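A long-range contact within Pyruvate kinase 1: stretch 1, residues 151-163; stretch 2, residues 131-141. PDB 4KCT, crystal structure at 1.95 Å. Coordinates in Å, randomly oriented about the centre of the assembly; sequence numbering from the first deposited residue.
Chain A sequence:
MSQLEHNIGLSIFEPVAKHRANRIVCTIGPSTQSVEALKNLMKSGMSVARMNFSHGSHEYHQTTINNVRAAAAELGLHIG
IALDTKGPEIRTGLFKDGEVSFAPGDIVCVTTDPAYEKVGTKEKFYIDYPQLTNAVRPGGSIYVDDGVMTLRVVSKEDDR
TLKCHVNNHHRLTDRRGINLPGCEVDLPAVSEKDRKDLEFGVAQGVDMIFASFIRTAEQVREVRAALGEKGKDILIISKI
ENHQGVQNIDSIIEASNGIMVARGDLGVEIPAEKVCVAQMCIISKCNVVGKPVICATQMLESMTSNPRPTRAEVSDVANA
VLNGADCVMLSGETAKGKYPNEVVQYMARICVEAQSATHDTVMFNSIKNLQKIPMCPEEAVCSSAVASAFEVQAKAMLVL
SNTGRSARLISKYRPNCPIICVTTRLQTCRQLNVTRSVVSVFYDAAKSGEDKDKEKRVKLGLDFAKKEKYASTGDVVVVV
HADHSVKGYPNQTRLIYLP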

# COMPACT_ATOMS: atom_id res chain seq x y z
N LEU A 151 33.11 26.36 24.52
CA LEU A 151 33.42 27.77 24.31
C LEU A 151 32.58 28.27 23.17
O LEU A 151 32.42 27.58 22.15
CB LEU A 151 34.91 27.93 23.94
CG LEU A 151 35.91 27.16 24.81
CD1 LEU A 151 37.28 27.13 24.14
CD2 LEU A 151 36.01 27.83 26.15
N ARG A 152 32.09 29.50 23.29
CA ARG A 152 31.49 30.20 22.17
C ARG A 152 32.51 31.15 21.60
O ARG A 152 33.11 31.93 22.33
CB ARG A 152 30.26 30.99 22.63
CG ARG A 152 29.62 31.82 21.51
CD ARG A 152 28.31 32.44 21.96
NE ARG A 152 28.39 32.97 23.32
CZ ARG A 152 28.74 34.21 23.63
NH1 ARG A 152 28.82 34.58 24.90
NH2 ARG A 152 29.01 35.08 22.68
N VAL A 153 32.69 31.11 20.29
CA VAL A 153 33.65 32.00 19.65
C VAL A 153 33.03 33.40 19.56
O VAL A 153 31.95 33.56 18.99
CB VAL A 153 34.00 31.53 18.23
CG1 VAL A 153 34.91 32.55 17.55
CG2 VAL A 153 34.65 30.15 18.27
N VAL A 154 33.68 34.38 20.16
CA VAL A 154 33.16 35.75 20.18
C VAL A 154 33.62 36.52 18.96
O VAL A 154 32.83 37.15 18.27
CB VAL A 154 33.59 36.52 21.44
CG1 VAL A 154 32.98 37.91 21.43
CG2 VAL A 154 33.19 35.77 22.71
N SER A 155 34.92 36.48 18.69
CA SER A 155 35.47 37.23 17.57
C SER A 155 36.79 36.65 17.10
O SER A 155 37.47 35.92 17.84
CB SER A 155 35.65 38.70 17.94
OG SER A 155 36.54 38.82 19.02
N LYS A 156 37.13 36.93 15.85
CA LYS A 156 38.44 36.61 15.34
C LYS A 156 39.39 37.79 15.54
O LYS A 156 39.13 38.87 15.05
CB LYS A 156 38.35 36.28 13.86
CG LYS A 156 39.70 36.10 13.19
CD LYS A 156 39.58 35.22 11.97
CE LYS A 156 40.24 35.86 10.77
NZ LYS A 156 40.08 34.97 9.59
N GLU A 157 40.48 37.58 16.29
CA GLU A 157 41.43 38.67 16.61
C GLU A 157 42.48 38.91 15.52
O GLU A 157 42.82 40.06 15.23
CB GLU A 157 42.12 38.41 17.94
CG GLU A 157 41.17 38.30 19.12
CD GLU A 157 40.30 39.54 19.28
OE1 GLU A 157 39.13 39.52 18.84
OE2 GLU A 157 40.82 40.57 19.78
N ASP A 158 43.06 37.82 15.02
CA ASP A 158 43.93 37.87 13.83
C ASP A 158 43.87 36.49 13.18
O ASP A 158 43.00 35.70 13.53
CB ASP A 158 45.37 38.24 14.22
CG ASP A 158 45.96 37.32 15.28
OD1 ASP A 158 45.77 36.08 15.19
OD2 ASP A 158 46.66 37.82 16.16
N ASP A 159 44.70 36.23 12.18
CA ASP A 159 44.47 35.02 11.38
C ASP A 159 44.84 33.75 12.15
O ASP A 159 44.56 32.65 11.70
CB ASP A 159 45.19 35.07 10.02
CG ASP A 159 46.67 35.17 10.16
OD1 ASP A 159 47.11 35.70 11.21
OD2 ASP A 159 47.40 34.75 9.23
N ARG A 160 45.38 33.91 13.35
CA ARG A 160 45.68 32.74 14.18
C ARG A 160 45.01 32.70 15.57
O ARG A 160 45.36 31.86 16.39
CB ARG A 160 47.19 32.58 14.33
CG ARG A 160 47.90 32.56 12.98
CD ARG A 160 48.99 31.51 12.98
NE ARG A 160 50.17 32.04 13.60
CZ ARG A 160 51.35 31.44 13.61
NH1 ARG A 160 52.38 32.05 14.13
NH2 ARG A 160 51.49 30.20 13.12
N THR A 161 44.07 33.61 15.83
CA THR A 161 43.58 33.79 17.20
C THR A 161 42.09 34.10 17.27
O THR A 161 41.60 35.02 16.61
CB THR A 161 44.37 34.89 17.94
OG1 THR A 161 45.76 34.75 17.63
CG2 THR A 161 44.17 34.78 19.48
N LEU A 162 41.39 33.33 18.08
CA LEU A 162 39.99 33.57 18.36
C LEU A 162 39.82 33.96 19.82
O LEU A 162 40.45 33.38 20.71
CB LEU A 162 39.16 32.32 18.05
CG LEU A 162 39.26 31.83 16.60
CD1 LEU A 162 38.51 30.50 16.44
CD2 LEU A 162 38.69 32.87 15.66
N LYS A 163 38.96 34.94 20.07
CA LYS A 163 38.55 35.25 21.42
C LYS A 163 37.24 34.51 21.71
O LYS A 163 36.31 34.55 20.91
CB LYS A 163 38.35 36.76 21.56
CG LYS A 163 37.95 37.21 22.95
CD LYS A 163 38.07 38.72 23.10
CE LYS A 163 36.70 39.37 23.26
NZ LYS A 163 36.14 39.86 21.97
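Stretch 2 (131-141) QLTNAVRPGGS

Stretch 1 is a β-hairpin. Its first strand runs through residues 151-158, a type I turn spans Asp-158 to Thr-161, and the return strand begins at Thr-161. Stretch 2 starts with a short helix, residues 132-135, preceded by Gln-131 at the N-cap position. Val-136 leaves helical geometry, and a type II turn follows from Arg-137 to Gly-140. Stretch 2 runs antiparallel to the first strand: its helix lies by the hairpin turn, and its C-terminal end reaches Arg-152.

At Leu-151 the contact is through backbone. Leu-151 O accepts a CA-H...O contact from Ser-141 CA at 3.2 Å. Arg-152 pairs with Ser-141 as an antiparallel, non-hydrogen-bonded bridge, with Arg-152 CA 4.7 Å from Ser-141 CA. Both side chains lie on the same face of the sheet. Arg-152 CA also approaches Gly-140 O at 3.5 Å.

Val-153 uses both its backbone polar groups. Val-153 N donates to Gly-140 O at 2.9 Å, and Val-153 O accepts from Gly-139 N at 2.7 Å. Both bonds are nearly linear. They hold the type II turn against the strand edge. The turn is closed by Gly-140 N to Arg-137 O, 2.8 Å. Gly-139 has phi/psi of 94/-19, where a CB would jam against the preceding carbonyl oxygen. At Gly-140 a CB would clash with Val-136 CG2. The Val-153 side chain points toward stretch 2, and its CG2 packs on Val-136 CG2 at 3.6 Å.

Val-154 points its side chain away, but Val-154 O lies 3.6 Å from Pro-138 CB. Ser-155 also points away. Lys-156 points toward stretch 2, with Lys-156 CD 3.9 Å from Thr-133 CB.

At the hairpin turn, Thr-133 is the main partner. Thr-133 OG1 donates to Asp-159 O at 2.7 Å, tying the helix to the turn. Water 1 adds a bridge: it accepts from Thr-133 N at 2.9 Å and donates to Asp-159 O at 3.2 Å. Inside the turn, Asp-158 OD1 accepts from Arg-160 N at 2.9 Å and from Thr-161 OG1 at 2.8 Å. Arg-160 points away, yet its backbone stays close, with Arg-160 C 3.8 Å from Thr-133 CG2. Thr-161 N is 3.6 Å from the same methyl, Thr-133 CG2.

Leu-162 points toward stretch 2 and packs against the helix and the residue after it. Leu-162 CD1 meets Val-136 CG1 at 3.4 Å and Leu-132 CG at 4.0 Å. Leu-162 CD2 lies 3.9 Å from Thr-133 CG2. Lys-163 makes no contact with stretch 2.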

# COMPACT_ATOMS: atom_id res chain seq x y z
N GLN A 131 44.18 25.42 10.56
CA GLN A 131 43.05 26.06 9.88
C GLN A 131 41.93 26.52 10.82
O GLN A 131 40.83 26.82 10.37
CB GLN A 131 42.50 25.14 8.81
CG GLN A 131 43.44 24.96 7.63
CD GLN A 131 43.53 26.21 6.80
OE1 GLN A 131 42.52 26.90 6.59
NE2 GLN A 131 44.75 26.59 6.44
N LEU A 132 42.20 26.54 12.13
CA LEU A 132 41.13 26.80 13.10
C LEU A 132 40.30 28.06 12.77
O LEU A 132 39.08 28.04 12.84
CB LEU A 132 41.70 26.91 14.53
CG LEU A 132 40.70 27.25 15.64
CD1 LEU A 132 39.77 26.07 15.87
CD2 LEU A 132 41.43 27.61 16.92
N THR A 133 40.97 29.16 12.40
CA THR A 133 40.24 30.43 12.22
C THR A 133 39.48 30.49 10.91
O THR A 133 38.67 31.38 10.71
CB THR A 133 41.16 31.67 12.30
OG1 THR A 133 42.14 31.61 11.26
CG2 THR A 133 41.86 31.74 13.65
N ASN A 134 39.73 29.53 10.02
CA ASN A 134 38.85 29.33 8.87
C ASN A 134 37.70 28.40 9.15
O ASN A 134 36.69 28.45 8.49
CB ASN A 134 39.63 28.82 7.66
CG ASN A 134 40.62 29.82 7.16
OD1 ASN A 134 40.40 31.02 7.27
ND2 ASN A 134 41.78 29.34 6.72
N ALA A 135 37.91 27.46 10.06
CA ALA A 135 36.94 26.39 10.29
C ALA A 135 35.76 26.89 11.12
O ALA A 135 34.63 26.48 10.90
CB ALA A 135 37.59 25.21 10.98
N VAL A 136 36.04 27.69 12.15
CA VAL A 136 34.99 28.13 13.07
C VAL A 136 34.82 29.65 13.07
O VAL A 136 35.79 30.39 13.15
CB VAL A 136 35.19 27.59 14.52
CG1 VAL A 136 36.47 28.12 15.11
CG2 VAL A 136 34.02 27.99 15.40
N ARG A 137 33.57 30.09 13.00
CA ARG A 137 33.22 31.49 12.83
C ARG A 137 32.65 32.04 14.15
O ARG A 137 32.14 31.27 14.98
CB ARG A 137 32.17 31.63 11.73
CG ARG A 137 32.73 31.85 10.33
CD ARG A 137 34.09 31.20 10.16
NE ARG A 137 34.33 30.79 8.78
CZ ARG A 137 35.06 31.48 7.91
NH1 ARG A 137 35.24 31.03 6.68
NH2 ARG A 137 35.63 32.63 8.28
N PRO A 138 32.71 33.37 14.34
CA PRO A 138 32.08 33.98 15.52
C PRO A 138 30.66 33.45 15.70
O PRO A 138 29.94 33.26 14.73
CB PRO A 138 32.06 35.47 15.16
CG PRO A 138 33.24 35.64 14.27
CD PRO A 138 33.31 34.38 13.45
N GLY A 139 30.31 33.08 16.94
CA GLY A 139 29.01 32.49 17.23
C GLY A 139 29.03 30.97 17.20
O GLY A 139 28.14 30.33 17.74
N GLY A 140 30.05 30.40 16.57
CA GLY A 140 30.24 28.94 16.59
C GLY A 140 30.78 28.44 17.92
O GLY A 140 31.14 29.23 18.80
N SER A 141 30.88 27.13 18.06
CA SER A 141 31.38 26.54 19.28
C SER A 141 32.69 25.78 19.09
O SER A 141 32.91 25.12 18.06
CB SER A 141 30.33 25.60 19.88
OG SER A 141 29.18 26.34 20.25
O HOH W 1 43.83 29.57 12.38